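Local coordinates for protein tannase (Lactobacillus plantarum, PDB 4J0G) that probably hydrolyses ester bonds of gallotannins and simple gallate esters, as a tannase of the α/β-hydrolase superfamily, at residues A155-T160 with D197-S202; C205-L210 with D420-F425. All coordinates share one frame; numbering follows the deposited sequence.

Interaction 1: residues A155-T160 with D197-S202; sequences ANRIIT and DIFAVS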
ATOM      1  N   ALA A 155      17.667   5.273  11.826  1.00 24.40           N
ATOM      2  CA  ALA A 155      17.328   5.462  10.420  1.00 23.02           C
ATOM      3  C   ALA A 155      17.496   4.192   9.580  1.00 22.59           C
ATOM      4  O   ALA A 155      17.042   4.141   8.437  1.00 22.69           O
ATOM      5  CB  ALA A 155      18.138   6.614   9.827  1.00 21.23           C
ATOM      6  N   ASN A 156      18.153   3.181  10.140  1.00 22.58           N
ATOM      7  CA  ASN A 156      18.267   1.889   9.469  1.00 24.55           C
ATOM      8  C   ASN A 156      17.122   0.979   9.875  1.00 26.43           C
ATOM      9  O   ASN A 156      17.076  -0.188   9.495  1.00 28.35           O
ATOM     10  CB  ASN A 156      19.583   1.188   9.833  1.00 25.25           C
ATOM     11  CG  ASN A 156      20.809   1.994   9.447  1.00 28.76           C
ATOM     12  OD1 ASN A 156      20.966   2.393   8.293  1.00 29.83           O
ATOM     13  ND2 ASN A 156      21.691   2.230  10.412  1.00 31.37           N
ATOM     14  N   ARG A 157      16.185   1.526  10.651  1.00 25.41           N
ATOM     15  CA  ARG A 157      15.005   0.786  11.090  1.00 25.84           C
ATOM     16  C   ARG A 157      13.691   1.430  10.662  1.00 22.80           C
ATOM     17  O   ARG A 157      12.713   1.446  11.411  1.00 19.06           O
ATOM     18  CB  ARG A 157      15.055   0.492  12.585  1.00 28.95           C
ATOM     19  CG  ARG A 157      16.210  -0.430  12.944  1.00 32.98           C
ATOM     20  CD  ARG A 157      16.061  -1.814  12.349  1.00 38.04           C
ATOM     21  NE  ARG A 157      17.180  -2.684  12.701  1.00 41.76           N
ATOM     22  CZ  ARG A 157      18.245  -2.892  11.919  1.00 43.52           C
ATOM     23  NH1 ARG A 157      18.336  -2.283  10.750  1.00 44.00           N
ATOM     24  NH2 ARG A 157      19.219  -3.703  12.323  1.00 43.34           N
ATOM     25  N   ILE A 158      13.674   1.985   9.448  1.00 21.97           N
ATOM     26  CA  ILE A 158      12.468   2.598   8.926  1.00 19.92           C
ATOM     27  C   ILE A 158      11.505   1.550   8.374  1.00 20.89           C
ATOM     28  O   ILE A 158      11.865   0.676   7.586  1.00 21.87           O
ATOM     29  CB  ILE A 158      12.815   3.596   7.811  1.00 16.93           C
ATOM     30  CG1 ILE A 158      13.590   4.787   8.385  1.00 18.51           C
ATOM     31  CG2 ILE A 158      11.558   4.036   7.072  1.00 15.04           C
ATOM     32  CD1 ILE A 158      14.152   5.712   7.328  1.00 17.57           C
ATOM     33  N   ILE A 159      10.268   1.650   8.850  1.00 17.99           N
ATOM     34  CA  ILE A 159       9.172   0.783   8.459  1.00 15.48           C
ATOM     35  C   ILE A 159       8.022   1.642   7.966  1.00 12.48           C
ATOM     36  O   ILE A 159       7.466   2.441   8.728  1.00  8.94           O
ATOM     37  CB  ILE A 159       8.685  -0.054   9.660  1.00 15.99           C
ATOM     38  CG1 ILE A 159       9.846  -0.844  10.270  1.00 14.71           C
ATOM     39  CG2 ILE A 159       7.559  -0.983   9.240  1.00 15.75           C
ATOM     40  CD1 ILE A 159       9.953  -0.707  11.771  1.00 15.26           C
ATOM     41  N   THR A 160       7.694   1.521   6.682  1.00 11.53           N
ATOM     42  CA  THR A 160       6.584   2.273   6.101  1.00 10.92           C
ATOM     43  C   THR A 160       5.259   1.575   6.375  1.00  8.85           C
ATOM     44  O   THR A 160       5.223   0.362   6.565  1.00 10.55           O
ATOM     45  CB  THR A 160       6.772   2.520   4.590  1.00 12.43           C
ATOM     46  OG1 THR A 160       7.134   1.296   3.938  1.00 13.96           O
ATOM     47  CG2 THR A 160       7.856   3.562   4.360  1.00  8.76           C
ATOM     48  N   ASP A 197      16.533   3.410   0.694  1.00 21.91           N
ATOM     49  CA  ASP A 197      16.145   2.039   1.016  1.00 23.55           C
ATOM     50  C   ASP A 197      15.717   1.931   2.467  1.00 24.20           C
ATOM     51  O   ASP A 197      16.272   2.603   3.334  1.00 24.81           O
ATOM     52  CB  ASP A 197      17.306   1.076   0.775  1.00 26.11           C
ATOM     53  CG  ASP A 197      18.524   1.411   1.616  1.00 30.01           C
ATOM     54  OD1 ASP A 197      19.197   2.426   1.325  1.00 32.59           O
ATOM     55  OD2 ASP A 197      18.805   0.660   2.575  1.00 28.38           O
ATOM     56  N   ILE A 198      14.743   1.064   2.731  1.00 22.84           N
ATOM     57  CA  ILE A 198      14.208   0.930   4.080  1.00 19.83           C
ATOM     58  C   ILE A 198      14.335  -0.484   4.650  1.00 19.55           C
ATOM     59  O   ILE A 198      14.731  -1.421   3.959  1.00 23.67           O
ATOM     60  CB  ILE A 198      12.737   1.373   4.148  1.00 16.39           C
ATOM     61  CG1 ILE A 198      11.871   0.507   3.230  1.00 12.04           C
ATOM     62  CG2 ILE A 198      12.614   2.849   3.801  1.00 15.25           C
ATOM     63  CD1 ILE A 198      10.386   0.781   3.353  1.00  9.62           C
ATOM     64  N   PHE A 199      13.984  -0.606   5.927  1.00 15.12           N
ATOM     65  CA  PHE A 199      14.146  -1.827   6.712  1.00 15.91           C
ATOM     66  C   PHE A 199      13.025  -2.863   6.584  1.00 17.68           C
ATOM     67  O   PHE A 199      13.286  -4.062   6.467  1.00 18.27           O
ATOM     68  CB  PHE A 199      14.329  -1.443   8.178  1.00 15.38           C
ATOM     69  CG  PHE A 199      14.399  -2.613   9.111  1.00 14.30           C
ATOM     70  CD1 PHE A 199      15.459  -3.502   9.079  1.00 13.43           C
ATOM     71  CD2 PHE A 199      13.394  -2.801  10.045  1.00 12.57           C
ATOM     72  CE1 PHE A 199      15.503  -4.571   9.954  1.00 13.46           C
ATOM     73  CE2 PHE A 199      13.430  -3.858  10.923  1.00 12.80           C
ATOM     74  CZ  PHE A 199      14.485  -4.748  10.881  1.00 13.85           C
ATOM     75  N   ALA A 200      11.780  -2.402   6.613  1.00 15.61           N
ATOM     76  CA  ALA A 200      10.643  -3.309   6.599  1.00 16.36           C
ATOM     77  C   ALA A 200       9.423  -2.645   5.987  1.00 17.44           C
ATOM     78  O   ALA A 200       9.294  -1.419   6.002  1.00 19.14           O
ATOM     79  CB  ALA A 200      10.334  -3.803   8.001  1.00 17.14           C
ATOM     80  N   VAL A 201       8.516  -3.465   5.469  1.00 16.14           N
ATOM     81  CA  VAL A 201       7.305  -2.968   4.841  1.00 17.20           C
ATOM     82  C   VAL A 201       6.059  -3.488   5.530  1.00 15.15           C
ATOM     83  O   VAL A 201       5.907  -4.693   5.748  1.00 14.18           O
ATOM     84  CB  VAL A 201       7.236  -3.344   3.347  1.00 18.89           C
ATOM     85  CG1 VAL A 201       5.850  -3.038   2.785  1.00 18.28           C
ATOM     86  CG2 VAL A 201       8.319  -2.610   2.568  1.00 19.12           C
ATOM     87  N   SER A 202       5.169  -2.566   5.873  1.00 13.79           N
ATOM     88  CA  SER A 202       3.814  -2.917   6.255  1.00 13.07           C
ATOM     89  C   SER A 202       2.879  -2.400   5.180  1.00 13.11           C
ATOM     90  O   SER A 202       2.929  -1.222   4.829  1.00 13.91           O
ATOM     91  CB  SER A 202       3.476  -2.265   7.594  1.00 11.51           C
ATOM     92  OG  SER A 202       2.105  -2.414   7.897  1.00 12.08           O
TER
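The carbonyl oxygen of I158 is gripped by two successive backbone amides of 197-202, one from F199, just ahead of the strand, and one from A200: F199 N at 3.0 Å, in the carbonyl plane, and A200 N at 3.2 Å, tilted a little from it. From there the chains run on as parallel β-strands, their short axes 24° apart. I159 is paired with A200 and T160 with V201. T160 N makes only a weak bond back to A200 O, but S202 N closes a sound one on T160 O at 3.0 Å.

Just ahead of the strands, R157 lies on the ring of F199. Its chain bends at chi2 (-65°), which brings CD over the middle of the face, 3.4 Å from the F199 ring centroid. The guanidinium follows almost flat, its plane 18° from the ring's, in an off-centre cation-π stack. R157 NH1 donates to N156 O at 2.7 Å and so helps fix the turn of the group. I159 CG1 meets the same ring at its edge and also packs on A200 CB. On the other face of the sheet, I158 CG2 meets I198 CG2 at 3.6 Å, the two side chains crossing at about a right angle. I198 CD1 reaches T160 OG1, whose hydroxyl is hydrogen-bonded to S170.

The two strands are neighbours in a parallel β-α-β unit, joined through helices 165-175 and 183-189, and are flanked in the hydrolase sheet by strands 70-73 and 411-415. I158 and I198 pack against helix 132-146, while R157, I159 and F199 meet helix 458-469 on the opposite face.

Interaction 2: residues C205-L210 with D420-F425; sequences CPIHNL and DRDTSF. With HG (mercury (II) ion), chain D.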
ATOM      1  N   CYS A 205      -3.994  -3.909   1.998  1.00 14.09           N
ATOM      2  CA  CYS A 205      -4.665  -3.881   0.703  1.00 13.91           C
ATOM      3  C   CYS A 205      -3.935  -3.014  -0.319  1.00 13.32           C
ATOM      4  O   CYS A 205      -4.514  -2.056  -0.835  1.00 15.04           O
ATOM      5  CB  CYS A 205      -6.078  -3.330   0.869  1.00 12.42           C
ATOM      6  SG  CYS A 205      -6.896  -3.764   2.407  1.00 24.75           S
ATOM      7  N   PRO A 206      -2.665  -3.325  -0.612  1.00 10.25           N
ATOM      8  CA  PRO A 206      -1.958  -2.440  -1.546  1.00 12.53           C
ATOM      9  C   PRO A 206      -2.595  -2.427  -2.939  1.00 15.21           C
ATOM     10  O   PRO A 206      -2.679  -3.479  -3.575  1.00 15.35           O
ATOM     11  CB  PRO A 206      -0.548  -3.051  -1.601  1.00 11.47           C
ATOM     12  CG  PRO A 206      -0.739  -4.480  -1.177  1.00 10.22           C
ATOM     13  CD  PRO A 206      -1.827  -4.446  -0.153  1.00  8.48           C
ATOM     14  N   ILE A 207      -3.008  -1.259  -3.426  1.00 14.58           N
ATOM     15  CA  ILE A 207      -3.576  -1.194  -4.763  1.00 13.18           C
ATOM     16  C   ILE A 207      -2.421  -0.923  -5.720  1.00 13.65           C
ATOM     17  O   ILE A 207      -2.070   0.227  -5.986  1.00 13.89           O
ATOM     18  CB  ILE A 207      -4.647  -0.091  -4.866  1.00 11.24           C
ATOM     19  CG1 ILE A 207      -5.774  -0.337  -3.854  1.00 10.06           C
ATOM     20  CG2 ILE A 207      -5.171   0.028  -6.294  1.00  9.44           C
ATOM     21  CD1 ILE A 207      -6.513  -1.664  -4.028  1.00  7.35           C
ATOM     22  N   HIS A 208      -1.839  -1.998  -6.233  1.00 13.55           N
ATOM     23  CA  HIS A 208      -0.625  -1.936  -7.032  1.00 13.17           C
ATOM     24  C   HIS A 208      -0.778  -2.881  -8.211  1.00 16.57           C
ATOM     25  O   HIS A 208      -1.835  -3.482  -8.395  1.00 16.86           O
ATOM     26  CB  HIS A 208       0.590  -2.342  -6.207  1.00 11.72           C
ATOM     27  CG  HIS A 208       0.696  -3.818  -5.987  1.00 14.60           C
ATOM     28  ND1 HIS A 208      -0.153  -4.510  -5.149  1.00 16.86           N
ATOM     29  CD2 HIS A 208       1.551  -4.735  -6.496  1.00 14.41           C
ATOM     30  CE1 HIS A 208       0.176  -5.789  -5.153  1.00 15.09           C
ATOM     31  NE2 HIS A 208       1.206  -5.952  -5.962  1.00 13.91           N
ATOM     32  N   ASN A 209       0.266  -2.992  -9.025  1.00 17.81           N
ATOM     33  CA  ASN A 209       0.193  -3.832 -10.209  1.00 15.68           C
ATOM     34  C   ASN A 209      -0.968  -3.390 -11.078  1.00 16.20           C
ATOM     35  O   ASN A 209      -1.771  -4.207 -11.542  1.00 12.24           O
ATOM     36  CB  ASN A 209       0.069  -5.306  -9.821  1.00 13.76           C
ATOM     37  CG  ASN A 209       0.404  -6.240 -10.965  1.00 13.66           C
ATOM     38  OD1 ASN A 209       0.909  -5.809 -12.000  1.00 14.65           O
ATOM     39  ND2 ASN A 209       0.129  -7.526 -10.785  1.00 12.51           N
ATOM     40  N   LEU A 210      -1.068  -2.081 -11.263  1.00 16.06           N
ATOM     41  CA  LEU A 210      -2.238  -1.487 -11.889  1.00 16.18           C
ATOM     42  C   LEU A 210      -2.471  -2.009 -13.307  1.00 17.29           C
ATOM     43  O   LEU A 210      -3.616  -2.145 -13.733  1.00 17.85           O
ATOM     44  CB  LEU A 210      -2.153   0.039 -11.848  1.00 12.91           C
ATOM     45  CG  LEU A 210      -2.031   0.571 -10.417  1.00 10.53           C
ATOM     46  CD1 LEU A 210      -1.895   2.086 -10.388  1.00  8.84           C
ATOM     47  CD2 LEU A 210      -3.220   0.120  -9.589  1.00  9.28           C
ATOM     48  N   ASP A 420     -12.762  -7.868   1.281  1.00 22.35           N
ATOM     49  CA  ASP A 420     -12.334  -6.673   0.541  1.00 23.72           C
ATOM     50  C   ASP A 420     -12.410  -6.804  -0.965  1.00 19.12           C
ATOM     51  O   ASP A 420     -11.725  -7.622  -1.563  1.00 19.37           O
ATOM     52  CB  ASP A 420     -10.873  -6.355   0.850  1.00 27.52           C
ATOM     53  CG  ASP A 420     -10.676  -5.762   2.212  1.00 31.24           C
ATOM     54  OD1 ASP A 420     -11.660  -5.243   2.770  1.00 33.55           O
ATOM     55  OD2 ASP A 420      -9.529  -5.787   2.706  1.00 31.11           O
ATOM     56  N   ARG A 421     -13.280  -5.993  -1.566  1.00 16.54           N
ATOM     57  CA  ARG A 421     -13.517  -6.054  -2.999  1.00 20.67           C
ATOM     58  C   ARG A 421     -12.878  -4.886  -3.764  1.00 19.35           C
ATOM     59  O   ARG A 421     -13.230  -4.625  -4.915  1.00 17.24           O
ATOM     60  CB  ARG A 421     -15.028  -6.120  -3.304  1.00 24.36           C
ATOM     61  CG  ARG A 421     -15.809  -7.126  -2.447  1.00 25.62           C
ATOM     62  CD  ARG A 421     -16.876  -6.483  -1.556  1.00 26.12           C
ATOM     63  NE  ARG A 421     -17.968  -5.941  -2.363  1.00 28.71           N
ATOM     64  CZ  ARG A 421     -18.388  -4.681  -2.338  1.00 30.12           C
ATOM     65  NH1 ARG A 421     -17.829  -3.803  -1.518  1.00 33.24           N
ATOM     66  NH2 ARG A 421     -19.388  -4.310  -3.130  1.00 28.15           N
ATOM     67  N   ASP A 422     -11.966  -4.154  -3.129  1.00 20.94           N
ATOM     68  CA  ASP A 422     -11.343  -3.030  -3.814  1.00 18.03           C
ATOM     69  C   ASP A 422     -10.333  -3.465  -4.885  1.00 15.17           C
ATOM     70  O   ASP A 422     -10.092  -2.746  -5.856  1.00 11.76           O
ATOM     71  CB  ASP A 422     -10.578  -2.215  -2.773  1.00 18.18           C
ATOM     72  CG  ASP A 422      -9.617  -3.076  -1.959  1.00 22.53           C
ATOM     73  OD1 ASP A 422      -9.874  -4.294  -1.828  1.00 23.59           O
ATOM     74  OD2 ASP A 422      -8.603  -2.550  -1.458  1.00 25.94           O
ATOM     75  N   THR A 423      -9.775  -4.662  -4.727  1.00 17.04           N
ATOM     76  CA  THR A 423      -8.947  -5.309  -5.751  1.00 15.95           C
ATOM     77  C   THR A 423      -9.024  -6.830  -5.600  1.00 16.04           C
ATOM     78  O   THR A 423      -9.349  -7.322  -4.519  1.00 18.91           O
ATOM     79  CB  THR A 423      -7.483  -4.798  -5.748  1.00 17.41           C
ATOM     80  OG1 THR A 423      -6.821  -5.226  -6.943  1.00 18.69           O
ATOM     81  CG2 THR A 423      -6.721  -5.318  -4.544  1.00 15.87           C
ATOM     82  N   SER A 424      -8.707  -7.583  -6.650  1.00 14.03           N
ATOM     83  CA  SER A 424      -8.756  -9.039  -6.540  1.00 13.66           C
ATOM     84  C   SER A 424      -7.793  -9.527  -5.468  1.00 13.73           C
ATOM     85  O   SER A 424      -6.719  -8.950  -5.282  1.00 13.89           O
ATOM     86  CB  SER A 424      -8.391  -9.688  -7.880  1.00  9.92           C
ATOM     87  OG  SER A 424      -8.181 -11.085  -7.739  1.00  6.68           O
ATOM     88  N   PHE A 425      -8.155 -10.618  -4.797  1.00 10.30           N
ATOM     89  CA  PHE A 425      -7.258 -11.242  -3.836  1.00 11.99           C
ATOM     90  C   PHE A 425      -5.945 -11.640  -4.499  1.00 16.35           C
ATOM     91  O   PHE A 425      -4.895 -11.667  -3.854  1.00 18.00           O
ATOM     92  CB  PHE A 425      -7.925 -12.482  -3.228  1.00 13.13           C
ATOM     93  CG  PHE A 425      -9.205 -12.189  -2.484  1.00 17.11           C
ATOM     94  CD1 PHE A 425      -9.203 -11.350  -1.385  1.00 17.73           C
ATOM     95  CD2 PHE A 425     -10.408 -12.738  -2.895  1.00 18.44           C
ATOM     96  CE1 PHE A 425     -10.369 -11.074  -0.704  1.00 17.91           C
ATOM     97  CE2 PHE A 425     -11.581 -12.460  -2.216  1.00 17.69           C
ATOM     98  CZ  PHE A 425     -11.559 -11.629  -1.121  1.00 18.39           C
TER
HETATM   99 HG    HG D 502      -9.202  -3.111   1.502  0.82 31.86          HG
HETATM  100  O   HOH W   1      -4.731  -3.261  -7.734  1.00  4.69           O
HETATM  101  O   HOH W   2     -11.830  -2.939   0.353  1.00 14.79           O
HETATM  102  O   HOH W   3      -7.797  -1.377   0.181  1.00  7.56           O
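I207 and T423 bring two loops to within 6.8 Å, CA to CA, with no backbone pairing between them, and C205 enters the first loop in a left-handed conformation (phi/psi 34°/58°). The meeting is made by side chains. I207 CD1 is the apolar tip: it lies 3.4 Å from D422 OD2 and 3.7 Å from T423 CG2, the I207 and T423 chains sliding past each other in opposite directions. T423 OG1 is linked to H208 O by water 1, which donates to that carbonyl. H208 ND1 in turn donates to P206 O at 3.1 Å, nearly straight and in the plane of its own ring though above that of the carbonyl, which helps hold the imidazole's rotation.

The loops follow neighbouring parallel strands, 200-204 and 411-415, at the C-terminal ends of the strands of an α/β-hydrolase sheet, where such enzymes build their active site; the loop after 411-415 is the usual place for the acid of the catalytic triad. D422 is a seen 3,4-dihydroxybenzoate contact, and H452 of that site lies close by. The CG of D422 sits between the backbone N and the carbonyl carbon (chi1 53°), which turns OD1 back to a weak bond from T423 N, while H416 NE2 supplies the firmer one. An alanine in place of D422 is likely to leave H416 NE2 without its acceptor and open a gap beside I207 CD1.

C205 SG approaches D420 OD2 at 3.3 Å and binds a mercury ion at 2.6 Å, with water 2 as a further ligand; water 3 is doubtful, standing too close to a carboxylate oxygen. The metal is probably a heavy-atom additive, and the carboxylates of D420 and D422 approach it at longer range, the nearer being D420 OD2 at 3.0 Å.

Overall arrangement
Interactions 1 and 2 follow one another along strand 200-204: the first pairs its beginning with strand 158-161, the second involves the loop that leaves its end, about 22 Å away between centres. Both are largely buried, although the start of interaction 1 reaches the surface at N156 and R157. Interaction 1 rests on main-chain hydrogen bonds, branched aliphatic side chains and one arginine-aromatic stack, and belongs to the sheet itself. Interaction 2 has no direct hydrogen bond across it. Carboxylates, a cysteine sulfur and a bridging water meet there round a few apolar atoms, as befits a binding site at the strands' C-terminal ends, and the mercury ion, probably an additive, has settled on the sulfur.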